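Fibrillarin-like rRNA/tRNA 2'-O-methyltransferase (Aeropyrum pernix, PDB 4DF3) binds S-adenosyl-L-methionine and probably uses it to methylate ribose 2'-hydroxyls in rRNA and tRNA at sites chosen by a guide RNA. Local coordinates at residues 30-35 against 49-54; 53-58 against 92-97; 106-111 against 133-138. The protein carries 2 engineered substitutions. One frame throughout, in Å; residues are numbered along the deposited sequence.

Interaction 1 of 3, residues 30-35 against 49-54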
loop_
_atom_site.group_PDB
_atom_site.type_symbol
_atom_site.label_atom_id
_atom_site.label_comp_id
_atom_site.label_asym_id
_atom_site.label_seq_id
_atom_site.Cartn_x
_atom_site.Cartn_y
_atom_site.Cartn_z
ATOM N N THR A 30 -8.718 8.870 3.488
ATOM C CA THR A 30 -9.305 7.760 4.196
ATOM C C THR A 30 -9.928 8.301 5.541
ATOM O O THR A 30 -9.611 9.365 5.985
ATOM C CB THR A 30 -8.295 6.686 4.489
ATOM O OG1 THR A 30 -7.118 7.271 5.091
ATOM C CG2 THR A 30 -7.992 5.954 3.247
ATOM N N LYS A 31 -10.836 7.536 6.139
ATOM C CA LYS A 31 -11.417 7.946 7.404
ATOM C C LYS A 31 -10.454 7.579 8.511
ATOM O O LYS A 31 -10.027 6.410 8.629
ATOM C CB LYS A 31 -12.746 7.223 7.630
ATOM C CG LYS A 31 -13.511 7.766 8.839
ATOM C CD LYS A 31 -14.880 7.035 8.966
ATOM C CE LYS A 31 -15.845 7.641 7.922
ATOM N NZ LYS A 31 -17.249 7.067 8.025
ATOM N N ASN A 32 -10.160 8.571 9.346
ATOM C CA ASN A 32 -9.121 8.393 10.340
ATOM C C ASN A 32 -9.509 7.329 11.385
ATOM O O ASN A 32 -10.479 7.508 12.145
ATOM C CB ASN A 32 -8.763 9.751 10.973
ATOM C CG ASN A 32 -7.393 9.720 11.695
ATOM O OD1 ASN A 32 -6.820 8.640 11.891
ATOM N ND2 ASN A 32 -6.845 10.906 12.045
ATOM N N LEU A 33 -8.762 6.218 11.440
ATOM C CA LEU A 33 -9.019 5.224 12.532
ATOM C C LEU A 33 -8.692 5.788 13.911
ATOM O O LEU A 33 -9.180 5.245 14.920
ATOM C CB LEU A 33 -8.165 3.979 12.361
ATOM C CG LEU A 33 -8.517 2.740 13.177
ATOM C CD1 LEU A 33 -9.938 2.236 12.867
ATOM C CD2 LEU A 33 -7.475 1.644 12.826
ATOM N N VAL A 34 -7.798 6.780 13.967
ATOM C CA VAL A 34 -7.397 7.368 15.263
ATOM C C VAL A 34 -7.587 8.882 15.211
ATOM O O VAL A 34 -6.592 9.609 14.992
ATOM C CB VAL A 34 -5.951 7.085 15.596
ATOM C CG1 VAL A 34 -5.682 7.581 17.080
ATOM C CG2 VAL A 34 -5.700 5.616 15.543
ATOM N N PRO A 35 -8.863 9.321 15.304
ATOM C CA PRO A 35 -9.242 10.705 15.086
ATOM C C PRO A 35 -8.415 11.540 16.024
ATOM O O PRO A 35 -8.224 11.114 17.162
ATOM C CB PRO A 35 -10.725 10.737 15.459
ATOM C CG PRO A 35 -11.188 9.396 15.490
ATOM C CD PRO A 35 -10.041 8.474 15.585
ATOM N N GLY A 49 -19.102 15.564 10.881
ATOM C CA GLY A 49 -18.770 15.095 12.207
ATOM C C GLY A 49 -17.711 14.020 12.263
ATOM O O GLY A 49 -17.494 13.417 13.331
ATOM N N GLU A 50 -17.064 13.766 11.126
ATOM C CA GLU A 50 -16.023 12.732 11.033
ATOM C C GLU A 50 -14.714 13.298 10.480
ATOM O O GLU A 50 -14.695 14.276 9.749
ATOM C CB GLU A 50 -16.513 11.590 10.143
ATOM C CG GLU A 50 -17.948 11.122 10.368
ATOM C CD GLU A 50 -18.061 9.685 10.240
ATOM O OE1 GLU A 50 -18.649 9.269 9.251
ATOM O OE2 GLU A 50 -17.527 8.971 11.111
ATOM N N GLU A 51 -13.604 12.656 10.831
ATOM C CA GLU A 51 -12.294 13.131 10.465
ATOM C C GLU A 51 -11.715 12.216 9.407
ATOM O O GLU A 51 -11.754 10.964 9.545
ATOM C CB GLU A 51 -11.348 13.040 11.652
ATOM C CG GLU A 51 -10.091 13.784 11.451
ATOM C CD GLU A 51 -9.281 13.922 12.711
ATOM O OE1 GLU A 51 -9.574 14.790 13.573
ATOM O OE2 GLU A 51 -8.306 13.164 12.799
ATOM N N TYR A 52 -11.146 12.865 8.393
ATOM C CA TYR A 52 -10.528 12.171 7.231
ATOM C C TYR A 52 -9.092 12.626 7.135
ATOM O O TYR A 52 -8.755 13.774 7.462
ATOM C CB TYR A 52 -11.279 12.528 5.912
ATOM C CG TYR A 52 -12.717 12.043 5.946
ATOM C CD1 TYR A 52 -13.056 10.825 5.457
ATOM C CD2 TYR A 52 -13.746 12.860 6.506
ATOM C CE1 TYR A 52 -14.411 10.338 5.516
ATOM C CE2 TYR A 52 -15.099 12.396 6.554
ATOM C CZ TYR A 52 -15.407 11.176 6.051
ATOM O OH TYR A 52 -16.692 10.743 6.101
ATOM N N ARG A 53 -8.251 11.753 6.595
ATOM C CA ARG A 53 -6.850 12.017 6.469
ATOM C C ARG A 53 -6.590 12.054 4.946
ATOM O O ARG A 53 -6.820 11.056 4.271
ATOM C CB ARG A 53 -6.018 10.862 7.051
ATOM C CG ARG A 53 -6.121 10.593 8.580
ATOM C CD ARG A 53 -5.338 9.306 8.944
ATOM N NE ARG A 53 -3.995 9.401 8.558
ATOM C CZ ARG A 53 -3.314 8.501 7.862
ATOM N NH1 ARG A 53 -3.830 7.316 7.499
ATOM N NH2 ARG A 53 -2.065 8.767 7.641
ATOM N N GLU A 54 -6.080 13.172 4.437
ATOM C CA GLU A 54 -5.691 13.207 3.038
ATOM C C GLU A 54 -4.680 12.071 2.700
ATOM O O GLU A 54 -3.738 11.856 3.424
ATOM C CB GLU A 54 -5.104 14.575 2.665
ATOM C CG GLU A 54 -4.748 14.678 1.221
ATOM C CD GLU A 54 -4.109 16.068 0.920
ATOM O OE1 GLU A 54 -3.057 16.375 1.452
ATOM O OE2 GLU A 54 -4.724 16.888 0.238
HETATM O O HOH W 1 -12.393 9.553 11.932
#

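Interaction 2 of 3, residues 53-58 against 92-97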
loop_
_atom_site.group_PDB
_atom_site.type_symbol
_atom_site.label_atom_id
_atom_site.label_comp_id
_atom_site.label_asym_id
_atom_site.label_seq_id
_atom_site.Cartn_x
_atom_site.Cartn_y
_atom_site.Cartn_z
ATOM N N ARG A 53 -8.251 11.753 6.595
ATOM C CA ARG A 53 -6.850 12.017 6.469
ATOM C C ARG A 53 -6.590 12.054 4.946
ATOM O O ARG A 53 -6.820 11.056 4.271
ATOM C CB ARG A 53 -6.018 10.862 7.051
ATOM C CG ARG A 53 -6.121 10.593 8.580
ATOM C CD ARG A 53 -5.338 9.306 8.944
ATOM N NE ARG A 53 -3.995 9.401 8.558
ATOM C CZ ARG A 53 -3.314 8.501 7.862
ATOM N NH1 ARG A 53 -3.830 7.316 7.499
ATOM N NH2 ARG A 53 -2.065 8.767 7.641
ATOM N N GLU A 54 -6.080 13.172 4.437
ATOM C CA GLU A 54 -5.691 13.207 3.038
ATOM C C GLU A 54 -4.680 12.071 2.700
ATOM O O GLU A 54 -3.738 11.856 3.424
ATOM C CB GLU A 54 -5.104 14.575 2.665
ATOM C CG GLU A 54 -4.748 14.678 1.221
ATOM C CD GLU A 54 -4.109 16.068 0.920
ATOM O OE1 GLU A 54 -3.057 16.375 1.452
ATOM O OE2 GLU A 54 -4.724 16.888 0.238
ATOM N N TRP A 55 -4.936 11.362 1.605
ATOM C CA TRP A 55 -4.081 10.336 1.145
ATOM C C TRP A 55 -3.311 10.912 -0.069
ATOM O O TRP A 55 -3.771 10.839 -1.209
ATOM C CB TRP A 55 -4.878 9.104 0.765
ATOM C CG TRP A 55 -4.031 7.838 0.562
ATOM C CD1 TRP A 55 -2.695 7.715 0.732
ATOM C CD2 TRP A 55 -4.527 6.539 0.248
ATOM N NE1 TRP A 55 -2.304 6.393 0.492
ATOM C CE2 TRP A 55 -3.414 5.666 0.183
ATOM C CE3 TRP A 55 -5.824 6.030 0.016
ATOM C CZ2 TRP A 55 -3.528 4.319 -0.099
ATOM C CZ3 TRP A 55 -5.955 4.663 -0.302
ATOM C CH2 TRP A 55 -4.796 3.822 -0.377
ATOM N N ASN A 56 -2.112 11.411 0.198
ATOM C CA ASN A 56 -1.417 12.218 -0.835
ATOM C C ASN A 56 -0.670 11.266 -1.777
ATOM O O ASN A 56 0.232 10.567 -1.338
ATOM C CB ASN A 56 -0.365 13.055 -0.094
ATOM C CG ASN A 56 0.428 13.978 -1.028
ATOM O OD1 ASN A 56 0.236 13.984 -2.267
ATOM N ND2 ASN A 56 1.288 14.812 -0.426
ATOM N N ALA A 57 -1.071 11.184 -3.052
ATOM C CA ALA A 57 -0.496 10.264 -3.958
ATOM C C ALA A 57 0.975 10.580 -4.263
ATOM O O ALA A 57 1.704 9.734 -4.798
ATOM C CB ALA A 57 -1.332 10.263 -5.269
ATOM N N TYR A 58 1.425 11.810 -3.946
ATOM C CA TYR A 58 2.835 12.131 -4.115
ATOM C C TYR A 58 3.674 11.601 -3.000
ATOM O O TYR A 58 4.892 11.655 -3.135
ATOM C CB TYR A 58 3.114 13.672 -4.211
ATOM C CG TYR A 58 2.612 14.240 -5.534
ATOM C CD1 TYR A 58 3.397 14.134 -6.690
ATOM C CD2 TYR A 58 1.356 14.875 -5.627
ATOM C CE1 TYR A 58 3.013 14.664 -7.961
ATOM C CE2 TYR A 58 0.911 15.387 -6.909
ATOM C CZ TYR A 58 1.768 15.302 -8.072
ATOM O OH TYR A 58 1.359 15.786 -9.331
ATOM N N ALA A 92 1.013 2.335 4.883
ATOM C CA ALA A 92 0.331 1.398 5.808
ATOM C C ALA A 92 -0.701 2.119 6.667
ATOM O O ALA A 92 -1.696 1.517 7.061
ATOM C CB ALA A 92 1.343 0.652 6.677
ATOM N N SER A 93 -0.500 3.400 6.970
ATOM C CA SER A 93 -1.481 4.044 7.854
ATOM C C SER A 93 -2.835 4.136 7.142
ATOM O O SER A 93 -3.903 4.023 7.761
ATOM C CB SER A 93 -1.028 5.476 8.296
ATOM O OG SER A 93 -0.916 6.375 7.182
ATOM N N HIS A 94 -2.800 4.424 5.846
ATOM C CA HIS A 94 -4.042 4.406 5.093
ATOM C C HIS A 94 -4.627 3.009 4.925
ATOM O O HIS A 94 -5.898 2.871 4.964
ATOM C CB HIS A 94 -3.865 5.126 3.719
ATOM C CG HIS A 94 -3.545 6.590 3.879
ATOM N ND1 HIS A 94 -4.499 7.561 4.131
ATOM C CD2 HIS A 94 -2.352 7.223 3.845
ATOM C CE1 HIS A 94 -3.889 8.731 4.276
ATOM N NE2 HIS A 94 -2.590 8.553 4.082
ATOM N N MET A 95 -3.790 1.997 4.761
ATOM C CA MET A 95 -4.327 0.609 4.742
ATOM C C MET A 95 -5.019 0.353 6.094
ATOM O O MET A 95 -6.132 -0.193 6.139
ATOM C CB MET A 95 -3.241 -0.420 4.532
ATOM C CG MET A 95 -2.703 -0.366 3.171
ATOM S SD MET A 95 -1.304 -1.501 3.159
ATOM C CE MET A 95 -0.800 -1.635 1.449
ATOM N N SER A 96 -4.382 0.796 7.182
ATOM C CA SER A 96 -4.921 0.613 8.552
ATOM C C SER A 96 -6.296 1.299 8.669
ATOM O O SER A 96 -7.241 0.667 9.187
ATOM C CB SER A 96 -3.906 1.145 9.614
ATOM O OG SER A 96 -4.537 1.426 10.847
ATOM N N ASP A 97 -6.429 2.541 8.126
ATOM C CA ASP A 97 -7.757 3.158 8.089
ATOM C C ASP A 97 -8.834 2.276 7.399
ATOM O O ASP A 97 -9.942 2.168 7.895
ATOM C CB ASP A 97 -7.721 4.531 7.408
ATOM C CG ASP A 97 -7.005 5.586 8.238
ATOM O OD1 ASP A 97 -6.868 5.440 9.495
ATOM O OD2 ASP A 97 -6.597 6.626 7.637
#

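Interaction 3 of 3, residues 106-111 against 133-138. With SAM (S-adenosylmethionine), chain C.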
loop_
_atom_site.group_PDB
_atom_site.type_symbol
_atom_site.label_atom_id
_atom_site.label_comp_id
_atom_site.label_asym_id
_atom_site.label_seq_id
_atom_site.Cartn_x
_atom_site.Cartn_y
_atom_site.Cartn_z
ATOM N N TYR A 106 0.754 -6.706 8.814
ATOM C CA TYR A 106 1.989 -7.207 9.356
ATOM C C TYR A 106 3.068 -6.498 8.581
ATOM O O TYR A 106 3.216 -6.711 7.340
ATOM C CB TYR A 106 2.096 -8.711 9.156
ATOM C CG TYR A 106 1.075 -9.487 9.935
ATOM C CD1 TYR A 106 1.351 -9.899 11.279
ATOM C CD2 TYR A 106 -0.094 -9.934 9.306
ATOM C CE1 TYR A 106 0.412 -10.689 11.983
ATOM C CE2 TYR A 106 -1.029 -10.685 10.014
ATOM C CZ TYR A 106 -0.751 -11.054 11.353
ATOM O OH TYR A 106 -1.660 -11.838 12.075
ATOM N N GLY A 107 3.781 -5.608 9.272
ATOM C CA GLY A 107 4.697 -4.713 8.558
ATOM C C GLY A 107 6.128 -5.108 8.744
ATOM O O GLY A 107 6.690 -4.882 9.796
ATOM N N VAL A 108 6.728 -5.648 7.693
ATOM C CA VAL A 108 8.138 -6.076 7.716
ATOM C C VAL A 108 9.055 -4.948 7.277
ATOM O O VAL A 108 8.898 -4.381 6.215
ATOM C CB VAL A 108 8.329 -7.327 6.813
ATOM C CG1 VAL A 108 9.847 -7.803 6.763
ATOM C CG2 VAL A 108 7.372 -8.432 7.199
ATOM N N GLU A 109 10.090 -4.689 8.064
ATOM C CA GLU A 109 11.018 -3.588 7.833
ATOM C C GLU A 109 12.310 -4.018 8.490
ATOM O O GLU A 109 12.265 -4.479 9.678
ATOM C CB GLU A 109 10.502 -2.307 8.539
ATOM C CG GLU A 109 11.499 -1.137 8.612
ATOM C CD GLU A 109 12.031 -0.763 7.260
ATOM O OE1 GLU A 109 11.236 -0.467 6.290
ATOM O OE2 GLU A 109 13.276 -0.844 7.117
ATOM N N PHE A 110 13.428 -3.905 7.753
ATOM C CA PHE A 110 14.740 -4.422 8.280
ATOM C C PHE A 110 15.696 -3.405 8.913
ATOM O O PHE A 110 16.711 -3.821 9.478
ATOM C CB PHE A 110 15.474 -5.351 7.326
ATOM C CG PHE A 110 16.214 -4.679 6.180
ATOM C CD1 PHE A 110 17.181 -5.444 5.461
ATOM C CD2 PHE A 110 15.978 -3.348 5.807
ATOM C CE1 PHE A 110 17.884 -4.900 4.377
ATOM C CE2 PHE A 110 16.691 -2.778 4.720
ATOM C CZ PHE A 110 17.641 -3.541 4.008
ATOM N N ALA A 111 15.389 -2.103 8.806
ATOM C CA ALA A 111 16.276 -1.062 9.374
ATOM C C ALA A 111 15.784 -0.669 10.753
ATOM O O ALA A 111 14.702 -0.122 10.868
ATOM C CB ALA A 111 16.408 0.170 8.462
ATOM N N GLY A 133 12.587 -7.449 10.481
ATOM C CA GLY A 133 13.198 -8.575 9.824
ATOM C C GLY A 133 13.431 -8.268 8.397
ATOM O O GLY A 133 12.902 -7.270 7.878
ATOM N N ASP A 134 14.238 -9.116 7.771
ATOM C CA ASP A 134 14.561 -8.988 6.414
ATOM C C ASP A 134 13.548 -9.814 5.625
ATOM O O ASP A 134 13.438 -11.033 5.825
ATOM C CB ASP A 134 16.000 -9.462 6.221
ATOM C CG ASP A 134 16.525 -9.244 4.856
ATOM O OD1 ASP A 134 15.776 -9.464 3.882
ATOM O OD2 ASP A 134 17.743 -8.925 4.727
ATOM N N ALA A 135 12.861 -9.160 4.682
ATOM C CA ALA A 135 11.835 -9.831 3.865
ATOM C C ALA A 135 12.421 -10.979 3.026
ATOM O O ALA A 135 11.695 -11.824 2.541
ATOM C CB ALA A 135 11.182 -8.733 2.944
ATOM N N ARG A 136 13.751 -11.075 2.880
ATOM C CA ARG A 136 14.313 -12.202 2.113
ATOM C C ARG A 136 14.193 -13.519 2.858
ATOM O O ARG A 136 14.331 -14.570 2.214
ATOM C CB ARG A 136 15.792 -11.966 1.752
ATOM C CG ARG A 136 15.912 -10.847 0.704
ATOM C CD ARG A 136 17.390 -10.401 0.405
ATOM N NE ARG A 136 18.015 -9.862 1.604
ATOM C CZ ARG A 136 19.323 -9.685 1.800
ATOM N NH1 ARG A 136 20.213 -9.996 0.843
ATOM N NH2 ARG A 136 19.729 -9.184 2.955
ATOM N N PHE A 137 13.992 -13.442 4.182
ATOM C CA PHE A 137 14.048 -14.662 5.050
ATOM C C PHE A 137 12.719 -14.849 5.785
ATOM O O PHE A 137 12.644 -14.711 7.003
ATOM C CB PHE A 137 15.260 -14.600 6.030
ATOM C CG PHE A 137 16.537 -14.140 5.387
ATOM C CD1 PHE A 137 17.166 -14.892 4.389
ATOM C CD2 PHE A 137 17.136 -12.962 5.777
ATOM C CE1 PHE A 137 18.375 -14.444 3.772
ATOM C CE2 PHE A 137 18.328 -12.506 5.147
ATOM C CZ PHE A 137 18.965 -13.275 4.177
ATOM N N PRO A 138 11.642 -15.141 5.050
ATOM C CA PRO A 138 10.332 -15.166 5.734
ATOM C C PRO A 138 10.216 -16.341 6.739
ATOM O O PRO A 138 9.366 -16.361 7.627
ATOM C CB PRO A 138 9.356 -15.357 4.572
ATOM C CG PRO A 138 10.270 -15.983 3.435
ATOM C CD PRO A 138 11.529 -15.271 3.574
HETATM N N SAM C . 6.135 1.303 1.460
HETATM C CA SAM C . 6.574 2.588 2.078
HETATM C C SAM C . 5.443 3.597 1.860
HETATM O O SAM C . 4.718 3.536 0.845
HETATM O OXT SAM C . 5.246 4.471 2.697
HETATM C CB SAM C . 7.890 3.150 1.436
HETATM C CG SAM C . 8.890 2.008 1.479
HETATM S SD SAM C . 10.639 2.471 1.326
HETATM C CE SAM C . 10.511 2.676 -0.469
HETATM C "C5'" SAM C . 11.449 0.830 1.379
HETATM C "C4'" SAM C . 11.707 0.318 2.799
HETATM O "O4'" SAM C . 12.002 -1.077 2.838
HETATM C "C3'" SAM C . 12.856 0.963 3.562
HETATM O "O3'" SAM C . 12.263 1.494 4.751
HETATM C "C2'" SAM C . 13.924 -0.124 3.762
HETATM O "O2'" SAM C . 14.578 -0.015 5.006
HETATM C "C1'" SAM C . 13.094 -1.401 3.717
HETATM N N9 SAM C . 13.776 -2.570 3.128
HETATM C C8 SAM C . 14.680 -2.656 2.063
HETATM N N7 SAM C . 15.032 -3.991 1.900
HETATM C C5 SAM C . 14.392 -4.722 2.823
HETATM C C6 SAM C . 14.370 -6.084 3.078
HETATM N N6 SAM C . 15.111 -7.027 2.377
HETATM N N1 SAM C . 13.515 -6.410 4.122
HETATM C C2 SAM C . 12.731 -5.590 4.913
HETATM N N3 SAM C . 12.768 -4.236 4.629
HETATM C C4 SAM C . 13.604 -3.848 3.629
#

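Interaction 1 of 3, residues 30-35 against 49-54
The carbonyl oxygen of Glu51 is gripped by two donors: the backbone N of Asn32 at 2.9 Å, and a water that also donates to Asn32 O. This double link holds residues 30-35 to strand 50-54 just where the chain leaves regular antiparallel pairing. Before it, Thr30 and Arg53 form a hydrogen-bonded pair, with Arg53 N 2.8 Å from Thr30 O. Lys31 and Tyr52 follow as a non-hydrogen-bonded pair.

Asn32 turns its amide along the Glu51 side chain, CG anti to its own backbone N (chi1 -162°). ND2 thereby reaches Glu51 OE2 at 2.8 Å, nearly in line with the C-O bond, although amide and carboxylate planes stand 44° apart. OD1 meanwhile accepts from Val34 N in an Asx turn, so both ends of the amide are fixed. Its flat group also lies across the Arg53 chain, whose CD comes within 3.4 Å of Asn32 OD1.

On the face carrying Tyr52, the Lys31 chain runs past the phenol, with CE 3.7 Å from Tyr52 OH. A bend at chi3 (-78°) carries NZ onward to a salt bridge with Glu50 OE1 at 2.9 Å, met from above the carboxylate plane.

In the five-stranded antiparallel sheet, strand 50-54 lies between strands 26-31 and 44-47, while Thr30 and Asn32 rest on helix 90-99.

Interaction 2 of 3, residues 53-58 against 92-97
Stacking carries this contact: the imidazole of His94 is sandwiched between Trp55 and the guanidinium of Arg53. On one face it makes an offset stack with the five-membered ring of Trp55, centroids 3.7 Å apart and planes 14° from parallel. Trp55 holds its CG anti to the backbone N (chi1 -167°), which lays the indole over that face of the imidazole. Against the opposite face of the imidazole the guanidinium lies nearly flat, at 19°, with NH1 over the centre of the ring.

Reciprocal CH-pi contacts accompany the Trp55 stack: each residue lays its CB over the other's ring, His94 CB being 3.7 Å from the centroid of the five-membered ring of Trp55.

Polar bonds then fix the rotation of the guanidinium. NH1 of Arg53 forms a salt bridge with Asp97 OD2 at 2.9 Å; the oxygen lies in the guanidinium plane but is itself met from above the carboxylate, and it is also hydrogen-bonded to Thr30 OG1. NH2 of Arg53 donates to Ser93 OG at 2.7 Å, and NH1 adds a weak bond to the same hydroxyl. The imidazole is held too, ND1 by Thr30 and NE2 by Tyr40, while Glu54 O lies at the ring edge, 3.2 Å from His94 CE1.

The contact docks strand 50-54 of the N-terminal antiparallel sheet, and the residues that follow it, on helix 90-99 of the Rossmann-like methyltransferase fold, the helix after the first parallel strand, which opens with the S-adenosylmethionine-binding residues Thr90 and Thr91.

Interaction 3 of 3, residues 106-111 against 133-138
Phe110 and Asp134 extend in the same direction, next to each other, but their flat groups stand almost perpendicular, ring and carboxylate planes 84° apart. Asp134 OD2 meets the edge of the phenyl ring, 3.6 Å from Phe110 CD1. The face of that ring is given to the adenine of S-adenosylmethionine: with CG placed between the backbone N and the carbonyl carbon (chi1 78°), Phe110 brings its ring against one face of the base, and C5 of the cofactor lies over its centre.

Beside this face, residues 133-138 read the rim of the adenine. Asp134 OD1 accepts from N6 of the cofactor at 2.9 Å, and Ala135 N donates to its N1 at 2.9 Å in an almost straight bond of 175°. Arg136 grips the Asp134 carboxylate side-on, NE to OD1 and NH2 to OD2, and its backbone N closes an Asx turn on OD1. The aspartate is thus fixed from behind. The CB of Glu109 is directed away from residues 133-138, and its carboxylate takes the ribose: OE1 binds O3' and OE2 binds O2'.

Backbone and aliphatic groups join the segments beyond the N1/C2 edge of the base. Gly133 N donates to Glu109 O at 3.1 Å from above the carbonyl plane, and Val108 CG1 packs 4.2 Å from Ala135 CB.

An acidic residue ending the second parallel strand is characteristic of class I methyltransferases. Here strand 104-109 lies between strands 80-84 and 128-132, the loop after 128-132 supplies Asp134 and Ala135, and helix 160-171 packs against Ala135 and Arg136.

The contacts follow one another along the chain and move from the N-terminal sheet into the methyltransferase fold. Interactions 1 and 2 have centres about 10 Å apart and share Arg53 and Glu54 of strand 50-54; they also touch directly, since Thr30 OG1 reaches both His94 and Asp97 of helix 90-99. Interaction 3 lies across the fold, its centre about 21 Å from that of interaction 2 and about 29 Å from that of interaction 1. Strand 104-109, which carries cofactor-binding residues, is the next element after helix 90-99. Interaction 1 lies within the antiparallel sheet, interaction 2 docks it on that helix, and interaction 3 lines part of the adenosine end of the pocket.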